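Local coordinates for Sca-family protein (Rickettsia rickettsii, PDB 4LQ8) that provides the N-terminal head domain of the surface antigen Sca4, a rickettsial protein probably involved in cell adhesion, at residues A[75-80]-A[139-144]; A[79-84]-A[129-134]; A[225-230]-A[261-266]; A[271-276]-A[312-317]. All blocks are in the same frame, centred on the assembly; numbering follows the deposited sequence.

Contact 1. Residues A[75-80]-A[139-144]; sequences QPQKDN and KKLESI
Ile-144 carries much of this nearly antiparallel helix pair, 9.9 Å between the axes and 162° between their directions. Its CG1 takes the crowded position between backbone N and carbonyl carbon (chi1 65°), and chi2 at 97° sits away from a staggered value. This brings CD1 against the CB corner of Pro-76, 3.9 Å from Pro-76 CB, and 4.0 Å from Gln-77 CG. Leu-141 follows the commoner course, CG beside its own N and CD1 continuing the chain, so that the branch CD2 lies against the backbone of Gln-77, 3.7 Å from Gln-77 CA. The two side chains cross at about a right angle. Asn-80 meets Ile-144 tip to tip, with its ND2 4.1 Å from Ile-144 CG1, while its OD1 rests on the aliphatic part of Lys-140, 3.9 Å from Lys-140 CD. Asn-80 ND2 also turns back in a weak bond to Pro-76 O, 2.8 Å away. The extended Gln-77 uses only its methylene groups here; its NE2 passes on to Glu-145 and Ser-278. With no hydrogen bond joining the two segments, the pairing of helices 64-90 and 135-155 rests here on van der Waals packing, and Asn-80 ND2 bonds only weakly, within its own helix.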
# COMPACT_ATOMS: atom_id res chain seq x y z
N GLN A 75 -8.81 4.38 -5.74
CA GLN A 75 -9.47 5.28 -6.70
C GLN A 75 -9.19 6.76 -6.39
O GLN A 75 -8.73 7.44 -7.30
CB GLN A 75 -10.98 4.97 -6.84
CG GLN A 75 -11.66 5.69 -8.02
CD GLN A 75 -11.10 5.26 -9.34
OE1 GLN A 75 -10.99 4.06 -9.64
NE2 GLN A 75 -10.65 6.22 -10.13
N PRO A 76 -9.32 7.27 -5.14
CA PRO A 76 -8.98 8.70 -4.91
C PRO A 76 -7.53 9.07 -5.20
O PRO A 76 -7.28 10.20 -5.63
CB PRO A 76 -9.33 8.91 -3.42
CG PRO A 76 -10.34 7.88 -3.12
CD PRO A 76 -9.88 6.67 -3.91
N GLN A 77 -6.57 8.15 -4.99
CA GLN A 77 -5.17 8.42 -5.31
C GLN A 77 -5.03 8.66 -6.81
O GLN A 77 -4.39 9.62 -7.22
CB GLN A 77 -4.25 7.28 -4.87
CG GLN A 77 -4.01 7.22 -3.38
CD GLN A 77 -3.24 5.98 -3.00
OE1 GLN A 77 -3.32 4.92 -3.66
NE2 GLN A 77 -2.50 6.07 -1.94
N LYS A 78 -5.67 7.78 -7.61
CA LYS A 78 -5.74 7.89 -9.07
C LYS A 78 -6.44 9.17 -9.49
O LYS A 78 -5.97 9.83 -10.40
CB LYS A 78 -6.53 6.70 -9.66
CG LYS A 78 -5.79 5.38 -9.62
CD LYS A 78 -6.66 4.32 -10.24
CE LYS A 78 -6.00 2.96 -10.21
NZ LYS A 78 -6.93 1.92 -10.72
N ASP A 79 -7.55 9.53 -8.82
CA ASP A 79 -8.35 10.72 -9.16
C ASP A 79 -7.58 12.02 -8.92
O ASP A 79 -7.59 12.89 -9.79
CB ASP A 79 -9.70 10.74 -8.44
CG ASP A 79 -10.65 9.62 -8.82
OD1 ASP A 79 -10.41 8.97 -9.88
OD2 ASP A 79 -11.63 9.39 -8.07
N ASN A 80 -6.91 12.15 -7.76
CA ASN A 80 -6.09 13.33 -7.49
C ASN A 80 -4.92 13.39 -8.45
O ASN A 80 -4.61 14.47 -8.93
CB ASN A 80 -5.63 13.38 -6.05
CG ASN A 80 -6.76 13.66 -5.13
OD1 ASN A 80 -7.28 14.76 -5.08
ND2 ASN A 80 -7.15 12.67 -4.36
N LYS A 139 0.45 16.62 -0.87
CA LYS A 139 -0.34 17.14 0.24
C LYS A 139 -1.77 16.53 0.20
O LYS A 139 -2.25 16.05 1.23
CB LYS A 139 -0.38 18.68 0.17
CG LYS A 139 -1.28 19.36 1.19
CD LYS A 139 -1.63 20.81 0.82
CE LYS A 139 -3.10 21.00 0.48
NZ LYS A 139 -3.41 20.72 -0.95
N LYS A 140 -2.41 16.52 -1.01
CA LYS A 140 -3.74 15.97 -1.21
C LYS A 140 -3.75 14.46 -0.93
O LYS A 140 -4.61 13.98 -0.18
CB LYS A 140 -4.25 16.22 -2.65
CG LYS A 140 -4.44 17.69 -2.98
CD LYS A 140 -5.03 17.86 -4.37
CE LYS A 140 -5.36 19.33 -4.62
NZ LYS A 140 -4.17 20.10 -5.01
N LEU A 141 -2.78 13.74 -1.49
CA LEU A 141 -2.69 12.28 -1.28
C LEU A 141 -2.57 11.96 0.20
O LEU A 141 -3.30 11.11 0.70
CB LEU A 141 -1.52 11.68 -2.08
CG LEU A 141 -1.64 11.78 -3.60
CD1 LEU A 141 -0.41 11.25 -4.27
CD2 LEU A 141 -2.87 11.03 -4.12
N GLU A 142 -1.71 12.70 0.91
CA GLU A 142 -1.51 12.50 2.34
C GLU A 142 -2.79 12.64 3.17
O GLU A 142 -3.06 11.77 4.00
CB GLU A 142 -0.40 13.41 2.87
CG GLU A 142 0.98 13.01 2.35
CD GLU A 142 2.13 13.86 2.84
OE1 GLU A 142 1.94 14.61 3.82
OE2 GLU A 142 3.24 13.77 2.26
N SER A 143 -3.58 13.72 2.95
CA SER A 143 -4.79 13.90 3.75
C SER A 143 -5.85 12.85 3.42
O SER A 143 -6.51 12.40 4.34
CB SER A 143 -5.35 15.32 3.63
OG SER A 143 -6.04 15.48 2.40
N ILE A 144 -5.97 12.42 2.15
CA ILE A 144 -6.96 11.39 1.83
C ILE A 144 -6.50 10.02 2.32
O ILE A 144 -7.35 9.19 2.63
CB ILE A 144 -7.45 11.39 0.36
CG1 ILE A 144 -6.35 11.06 -0.67
CG2 ILE A 144 -8.10 12.75 0.07
CD1 ILE A 144 -6.28 9.61 -1.15

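Contact 2. Residues A[79-84]-A[129-134]; sequences DNLIEQ and DKALEK
Here a helix packs on an interhelical turn: the 79-84 part of helix 64-90 lies along the end of helix 125-132 and the turn leading into helix 135-155, within the all-helical part of the head domain. The apolar contacts centre on the methyl of Ala-131, where the backbones come closest, with 5.7 Å between Gln-84 CA and Ala-131 CA. Leu-81, with CG anti to its backbone N (chi1 173°), swings CD1 to 3.7 Å from Ala-131 CB and 4.0 Å from Leu-132 CD2. Gln-84 also starts anti to its N, then bends at chi2, and its CG reaches Ala-131 CB at 3.7 Å. Phe-119 and Leu-137 also pack on Leu-81. Mixed contacts come next: the amide end of Gln-84 crosses the start of the Lys-134 chain obliquely, NE2 lying 3.7 Å from Lys-134 CG, while that same NE2 is bonded to Asp-88. Polar contacts close the turn. Lys-134, at the N-cap position of helix 135-155, bends at chi2 and chi4 so that its ammonium group comes back over helix 125-132. There Lys-134 NZ makes a salt bridge to Asp-88 and a 2.8 Å bond to Lys-130 O, approaching 56° out of the carbonyl plane.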
# COMPACT_ATOMS: atom_id res chain seq x y z
N ASP A 79 -7.55 9.53 -8.82
CA ASP A 79 -8.35 10.72 -9.16
C ASP A 79 -7.58 12.02 -8.92
O ASP A 79 -7.59 12.89 -9.79
CB ASP A 79 -9.70 10.74 -8.44
CG ASP A 79 -10.65 9.62 -8.82
OD1 ASP A 79 -10.41 8.97 -9.88
OD2 ASP A 79 -11.63 9.39 -8.07
N ASN A 80 -6.91 12.15 -7.76
CA ASN A 80 -6.09 13.33 -7.49
C ASN A 80 -4.92 13.39 -8.45
O ASN A 80 -4.61 14.47 -8.93
CB ASN A 80 -5.63 13.38 -6.05
CG ASN A 80 -6.76 13.66 -5.13
OD1 ASN A 80 -7.28 14.76 -5.08
ND2 ASN A 80 -7.15 12.67 -4.36
N LEU A 81 -4.31 12.23 -8.78
CA LEU A 81 -3.19 12.15 -9.73
C LEU A 81 -3.62 12.62 -11.14
O LEU A 81 -2.92 13.42 -11.74
CB LEU A 81 -2.63 10.72 -9.77
CG LEU A 81 -1.57 10.37 -10.81
CD1 LEU A 81 -0.35 11.30 -10.72
CD2 LEU A 81 -1.13 8.92 -10.63
N ILE A 82 -4.76 12.13 -11.63
CA ILE A 82 -5.29 12.53 -12.94
C ILE A 82 -5.56 14.04 -12.98
O ILE A 82 -5.20 14.69 -13.97
CB ILE A 82 -6.52 11.67 -13.34
CG1 ILE A 82 -6.09 10.19 -13.65
CG2 ILE A 82 -7.33 12.29 -14.49
CD1 ILE A 82 -5.11 10.02 -14.78
N GLU A 83 -6.16 14.60 -11.90
CA GLU A 83 -6.42 16.03 -11.79
C GLU A 83 -5.12 16.82 -11.94
O GLU A 83 -5.10 17.80 -12.68
CB GLU A 83 -7.08 16.37 -10.44
CG GLU A 83 -8.58 16.17 -10.47
CD GLU A 83 -9.30 17.03 -11.50
OE1 GLU A 83 -9.01 18.25 -11.55
OE2 GLU A 83 -10.05 16.46 -12.32
N GLN A 84 -4.03 16.35 -11.28
CA GLN A 84 -2.72 16.98 -11.36
C GLN A 84 -2.16 16.89 -12.79
O GLN A 84 -1.65 17.89 -13.28
CB GLN A 84 -1.72 16.41 -10.32
CG GLN A 84 -0.38 17.16 -10.31
CD GLN A 84 -0.50 18.60 -9.87
OE1 GLN A 84 -0.92 18.89 -8.75
NE2 GLN A 84 -0.13 19.53 -10.73
N ASP A 129 4.92 10.57 -13.62
CA ASP A 129 6.11 10.93 -12.85
C ASP A 129 6.22 12.41 -12.57
O ASP A 129 6.57 12.77 -11.45
CB ASP A 129 7.41 10.41 -13.50
CG ASP A 129 7.58 8.91 -13.40
OD1 ASP A 129 6.79 8.26 -12.66
OD2 ASP A 129 8.47 8.37 -14.08
N LYS A 130 5.93 13.26 -13.57
CA LYS A 130 5.98 14.72 -13.38
C LYS A 130 4.87 15.21 -12.43
O LYS A 130 5.09 16.18 -11.69
CB LYS A 130 5.93 15.48 -14.72
CG LYS A 130 7.26 15.48 -15.45
CD LYS A 130 7.13 16.13 -16.83
CE LYS A 130 8.43 16.17 -17.60
NZ LYS A 130 8.32 16.95 -18.86
N ALA A 131 3.69 14.57 -12.45
CA ALA A 131 2.59 14.96 -11.56
C ALA A 131 2.91 14.53 -10.12
O ALA A 131 2.68 15.32 -9.20
CB ALA A 131 1.28 14.34 -12.03
N LEU A 132 3.47 13.32 -9.94
CA LEU A 132 3.83 12.74 -8.64
C LEU A 132 4.91 13.51 -7.86
O LEU A 132 4.98 13.37 -6.64
CB LEU A 132 4.25 11.26 -8.79
CG LEU A 132 3.12 10.23 -8.98
CD1 LEU A 132 3.68 8.85 -9.25
CD2 LEU A 132 2.13 10.21 -7.80
N GLU A 133 5.71 14.33 -8.54
CA GLU A 133 6.73 15.16 -7.89
C GLU A 133 6.18 16.52 -7.44
O GLU A 133 6.93 17.32 -6.89
CB GLU A 133 7.99 15.30 -8.79
CG GLU A 133 7.78 16.15 -10.03
CD GLU A 133 8.86 16.11 -11.10
OE1 GLU A 133 9.54 15.07 -11.24
OE2 GLU A 133 8.97 17.11 -11.85
N LYS A 134 4.87 16.80 -7.67
CA LYS A 134 4.29 18.07 -7.24
C LYS A 134 3.92 17.99 -5.76
O LYS A 134 3.13 17.11 -5.37
CB LYS A 134 3.07 18.49 -8.10
CG LYS A 134 3.31 18.57 -9.62
CD LYS A 134 4.04 19.84 -10.05
CE LYS A 134 4.04 20.07 -11.55
NZ LYS A 134 4.34 18.83 -12.33

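Contact 3. Residues A[225-230]-A[261-266]; sequences DFPIKL and AHYEEG
Two rings define this contact, and the phenol of Tyr-263 does most of the work. At its edge, in the plane of the ring, lies the carbonyl oxygen of Pro-227; the methyl CD1 of Leu-230 comes in obliquely to the ring, 3.6 Å from Tyr-263 CD2, the two side chains crossing at about a right angle. Round the Phe-226 ring, both Tyr-263 OH and Ala-261 CB approach at a slant, and the ring also meets that of Phe-259 with the planes at about 55°. Tyr-263 OH donates to Pro-227 O at 2.7 Å, in the carbonyl plane and on a lone pair, with a C=O...donor angle of 143°. The same hydroxyl oxygen is pressed by the proline ring, 3.4 Å from Pro-227 CD, and by Phe-226 CB at 3.7 Å. Its rotation is thus set by one short bond and by carbon packed around it. Tyr-263, Phe-226 and Leu-230 all hold CG beside their own backbone N, anti to the carbonyl carbon. Met-237 touches both Leu-230 and Tyr-263, and Met-314 of helix 308-320 lies on Phe-226. The arrangement is that of a connecting loop laid across a beta-sheet: 225-230 leaves strand 215-224 of the antiparallel sheet and, before entering strand 236-245 of the mixed sheet, is tied to the face of strand 258-265 by a tyrosine.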
# COMPACT_ATOMS: atom_id res chain seq x y z
N ASP A 225 6.77 -11.22 5.43
CA ASP A 225 6.78 -12.13 4.31
C ASP A 225 5.34 -12.46 3.86
O ASP A 225 4.86 -13.56 4.07
CB ASP A 225 7.60 -13.39 4.66
CG ASP A 225 7.99 -14.24 3.46
OD1 ASP A 225 7.95 -13.73 2.32
OD2 ASP A 225 8.38 -15.41 3.68
N PHE A 226 4.66 -11.49 3.26
CA PHE A 226 3.26 -11.66 2.83
C PHE A 226 3.10 -12.82 1.85
O PHE A 226 3.89 -12.91 0.91
CB PHE A 226 2.70 -10.37 2.21
CG PHE A 226 2.67 -9.17 3.12
CD1 PHE A 226 1.60 -8.96 4.00
CD2 PHE A 226 3.70 -8.23 3.09
CE1 PHE A 226 1.58 -7.84 4.84
CE2 PHE A 226 3.68 -7.12 3.94
CZ PHE A 226 2.61 -6.93 4.79
N PRO A 227 2.14 -13.75 2.07
CA PRO A 227 1.99 -14.87 1.13
C PRO A 227 1.42 -14.38 -0.21
O PRO A 227 0.71 -13.38 -0.26
CB PRO A 227 1.04 -15.84 1.86
CG PRO A 227 0.26 -14.98 2.78
CD PRO A 227 1.11 -13.80 3.14
N ILE A 228 1.83 -15.03 -1.31
CA ILE A 228 1.35 -14.71 -2.66
C ILE A 228 0.21 -15.65 -2.95
O ILE A 228 -0.90 -15.19 -3.20
CB ILE A 228 2.49 -14.79 -3.74
CG1 ILE A 228 3.72 -13.92 -3.35
CG2 ILE A 228 1.98 -14.46 -5.14
CD1 ILE A 228 3.42 -12.43 -3.08
N LYS A 229 0.47 -16.95 -2.84
CA LYS A 229 -0.51 -18.00 -3.05
C LYS A 229 -0.63 -18.83 -1.77
O LYS A 229 0.38 -19.21 -1.17
CB LYS A 229 -0.16 -18.86 -4.27
CG LYS A 229 -0.44 -18.09 -5.57
CD LYS A 229 -0.30 -18.94 -6.82
CE LYS A 229 -0.49 -18.12 -8.07
NZ LYS A 229 0.71 -17.28 -8.36
N LEU A 230 -1.86 -19.04 -1.31
CA LEU A 230 -2.09 -19.78 -0.07
C LEU A 230 -2.67 -21.14 -0.39
O LEU A 230 -3.45 -21.27 -1.34
CB LEU A 230 -2.98 -18.96 0.88
CG LEU A 230 -2.34 -17.66 1.42
CD1 LEU A 230 -2.57 -16.48 0.45
CD2 LEU A 230 -2.88 -17.32 2.78
N ALA A 261 -3.17 -5.51 2.53
CA ALA A 261 -3.21 -6.65 1.63
C ALA A 261 -4.56 -7.34 1.82
O ALA A 261 -5.01 -7.55 2.95
CB ALA A 261 -2.04 -7.60 1.93
N HIS A 262 -5.22 -7.63 0.69
CA HIS A 262 -6.60 -8.13 0.63
C HIS A 262 -6.70 -9.44 -0.08
O HIS A 262 -6.46 -9.54 -1.27
CB HIS A 262 -7.48 -7.03 -0.01
CG HIS A 262 -7.25 -5.72 0.67
ND1 HIS A 262 -7.80 -5.44 1.92
CD2 HIS A 262 -6.42 -4.70 0.32
CE1 HIS A 262 -7.32 -4.26 2.27
NE2 HIS A 262 -6.49 -3.77 1.33
N TYR A 263 -7.02 -10.48 0.69
CA TYR A 263 -7.11 -11.86 0.21
C TYR A 263 -8.55 -12.31 0.34
O TYR A 263 -9.10 -12.29 1.44
CB TYR A 263 -6.21 -12.80 1.04
CG TYR A 263 -4.74 -12.44 1.07
CD1 TYR A 263 -4.26 -11.45 1.93
CD2 TYR A 263 -3.81 -13.13 0.29
CE1 TYR A 263 -2.89 -11.18 2.03
CE2 TYR A 263 -2.45 -12.86 0.37
CZ TYR A 263 -1.99 -11.87 1.23
OH TYR A 263 -0.66 -11.60 1.28
N GLU A 264 -9.17 -12.68 -0.77
CA GLU A 264 -10.56 -13.14 -0.74
C GLU A 264 -10.62 -14.58 -1.13
O GLU A 264 -9.84 -15.03 -1.97
CB GLU A 264 -11.41 -12.33 -1.71
CG GLU A 264 -11.52 -10.86 -1.38
CD GLU A 264 -12.32 -10.10 -2.41
OE1 GLU A 264 -12.90 -10.75 -3.32
OE2 GLU A 264 -12.37 -8.86 -2.33
N GLU A 265 -11.59 -15.31 -0.55
CA GLU A 265 -11.83 -16.72 -0.84
C GLU A 265 -11.97 -16.93 -2.35
O GLU A 265 -12.87 -16.36 -2.97
CB GLU A 265 -13.08 -17.21 -0.08
CG GLU A 265 -13.19 -18.72 0.00
CD GLU A 265 -14.26 -19.29 0.91
OE1 GLU A 265 -14.43 -18.77 2.04
OE2 GLU A 265 -14.89 -20.30 0.51
N GLY A 266 -11.02 -17.67 -2.92
CA GLY A 266 -10.98 -17.98 -4.35
C GLY A 266 -11.91 -19.13 -4.75
O GLY A 266 -12.70 -19.61 -3.92

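Contact 4. Residues A[271-276]-A[312-317]; sequences PQLKEI and KEMMKE
Leu-273 and Ile-276 point from strand 271-277 into helix 308-320, and they form the first shell. Leu-273, CG anti to its backbone N (chi1 -179°), sets CD2 against Met-314, 3.9 Å from Met-314 CB, and the two side chains cross at about a right angle. Ile-276 has CG1 in the crowded position between N and carbonyl carbon. Its two branches divide the methionines: CG2 meets Met-314 CE at 3.7 Å, CD1 meets Met-315 SD at 3.6 Å. Met-315 starts away from the strand and gets there by bending at chi2 and chi3. Glu-317 lays its methylene on the leucine, CG 3.9 Å from Leu-273 CB, then sends its carboxylate past it. One water links strand and helix, accepting from Leu-273 N at 2.9 Å and donating to Glu-317 OE2 at 2.6 Å. Further out, Asn-321 bonds OE2 of Glu-317 and the carbonyl of Leu-273, while Lys-229 makes a salt bridge to OE1. Helix and strand run at 112°, a helix packed across one face of the mixed sheet. Lys-274 and Glu-275 both face His-262 on the neighbouring strand, a classic beta bulge, which explains how Leu-273 and Ile-276, three residues apart, come to point the same way.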
# COMPACT_ATOMS: atom_id res chain seq x y z
N PRO A 271 -7.57 -18.42 0.24
CA PRO A 271 -7.47 -16.95 0.10
C PRO A 271 -6.63 -16.60 -1.12
O PRO A 271 -5.59 -17.21 -1.36
CB PRO A 271 -6.77 -16.51 1.40
CG PRO A 271 -6.91 -17.66 2.34
CD PRO A 271 -6.95 -18.89 1.50
N GLN A 272 -7.15 -15.68 -1.93
CA GLN A 272 -6.52 -15.24 -3.17
C GLN A 272 -6.21 -13.74 -3.07
O GLN A 272 -7.12 -12.97 -2.76
CB GLN A 272 -7.46 -15.52 -4.36
CG GLN A 272 -6.79 -15.41 -5.71
CD GLN A 272 -7.57 -16.10 -6.79
OE1 GLN A 272 -8.74 -15.78 -7.06
NE2 GLN A 272 -6.94 -17.05 -7.46
N LEU A 273 -4.95 -13.34 -3.32
CA LEU A 273 -4.56 -11.94 -3.25
C LEU A 273 -5.25 -11.13 -4.35
O LEU A 273 -4.96 -11.32 -5.53
CB LEU A 273 -3.03 -11.80 -3.27
CG LEU A 273 -2.44 -10.37 -3.18
CD1 LEU A 273 -2.89 -9.64 -1.89
CD2 LEU A 273 -0.92 -10.44 -3.24
N LYS A 274 -6.19 -10.25 -3.96
CA LYS A 274 -6.98 -9.45 -4.91
C LYS A 274 -6.54 -8.01 -5.00
O LYS A 274 -6.78 -7.33 -6.00
CB LYS A 274 -8.49 -9.49 -4.51
CG LYS A 274 -9.11 -10.91 -4.48
CD LYS A 274 -9.41 -11.45 -5.87
CE LYS A 274 -9.92 -12.87 -5.83
NZ LYS A 274 -10.16 -13.39 -7.20
N GLU A 275 -5.97 -7.50 -3.90
CA GLU A 275 -5.64 -6.08 -3.84
C GLU A 275 -4.64 -5.81 -2.77
O GLU A 275 -4.53 -6.55 -1.79
CB GLU A 275 -6.94 -5.31 -3.52
CG GLU A 275 -7.04 -3.91 -4.09
CD GLU A 275 -6.92 -3.82 -5.60
OE1 GLU A 275 -5.79 -3.62 -6.09
OE2 GLU A 275 -7.94 -3.96 -6.30
N ILE A 276 -3.91 -4.72 -2.95
CA ILE A 276 -2.99 -4.15 -1.98
C ILE A 276 -3.19 -2.64 -2.01
O ILE A 276 -3.82 -2.12 -2.95
CB ILE A 276 -1.49 -4.53 -2.18
CG1 ILE A 276 -0.92 -3.94 -3.52
CG2 ILE A 276 -1.26 -6.05 -2.04
CD1 ILE A 276 0.65 -4.05 -3.66
N LYS A 312 6.75 -6.21 -5.86
CA LYS A 312 6.62 -6.62 -7.27
C LYS A 312 5.87 -7.96 -7.42
O LYS A 312 5.04 -8.08 -8.30
CB LYS A 312 8.00 -6.67 -7.98
CG LYS A 312 8.76 -5.32 -8.00
CD LYS A 312 8.05 -4.16 -8.74
CE LYS A 312 8.70 -2.80 -8.47
NZ LYS A 312 8.24 -1.74 -9.42
N GLU A 313 6.15 -8.94 -6.55
CA GLU A 313 5.44 -10.24 -6.58
C GLU A 313 3.94 -10.05 -6.28
O GLU A 313 3.10 -10.67 -6.94
CB GLU A 313 5.99 -11.19 -5.51
CG GLU A 313 7.17 -12.04 -5.92
CD GLU A 313 7.80 -12.79 -4.75
OE1 GLU A 313 7.08 -13.08 -3.76
OE2 GLU A 313 9.02 -13.06 -4.82
N MET A 314 3.61 -9.20 -5.27
CA MET A 314 2.23 -8.90 -4.87
C MET A 314 1.54 -8.12 -5.97
O MET A 314 0.42 -8.45 -6.32
CB MET A 314 2.18 -8.16 -3.53
CG MET A 314 2.63 -9.01 -2.37
SD MET A 314 2.62 -8.11 -0.81
CE MET A 314 0.92 -8.46 -0.26
N MET A 315 2.23 -7.12 -6.55
CA MET A 315 1.67 -6.34 -7.67
C MET A 315 1.31 -7.28 -8.84
O MET A 315 0.18 -7.23 -9.33
CB MET A 315 2.62 -5.22 -8.12
CG MET A 315 2.48 -3.94 -7.29
SD MET A 315 0.78 -3.24 -7.17
CE MET A 315 0.49 -2.82 -8.90
N LYS A 316 2.23 -8.20 -9.20
CA LYS A 316 2.00 -9.21 -10.24
C LYS A 316 0.75 -10.09 -9.98
O LYS A 316 -0.06 -10.25 -10.88
CB LYS A 316 3.26 -10.08 -10.44
CG LYS A 316 3.20 -11.05 -11.63
CD LYS A 316 3.15 -10.34 -12.99
CE LYS A 316 2.62 -11.22 -14.10
NZ LYS A 316 2.43 -10.46 -15.37
N GLU A 317 0.59 -10.63 -8.76
CA GLU A 317 -0.56 -11.47 -8.39
C GLU A 317 -1.88 -10.67 -8.41
O GLU A 317 -2.89 -11.16 -8.92
CB GLU A 317 -0.31 -12.14 -7.02
CG GLU A 317 -1.39 -13.10 -6.53
CD GLU A 317 -1.62 -14.37 -7.33
OE1 GLU A 317 -0.82 -14.67 -8.24
OE2 GLU A 317 -2.62 -15.07 -7.04
O HOH W 1 -3.19 -15.29 -4.47

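Overall arrangement
Along the chain the helical contacts come first and the sheet contacts later. Contacts 1 and 2, with centres 9 Å apart, start from the same part of helix 64-90, which meets helix 135-155 in one and helix 125-132 in the other. Contacts 3 and 4, with centres 7 Å apart, touch: strands 258-265 and 271-277 are neighbours in the mixed sheet, with His-262 O 2.8 Å from Lys-274 N, and Ile-228 packs on Met-314 of helix 308-320. Contacts 2 and 3 are farthest apart, about 30 Å between centres, on opposite sides of the chain's centre. The head domain combines a helical part with a strand-rich part, and helix 64-90 borders both, its Arg-70 reaching Glu-275.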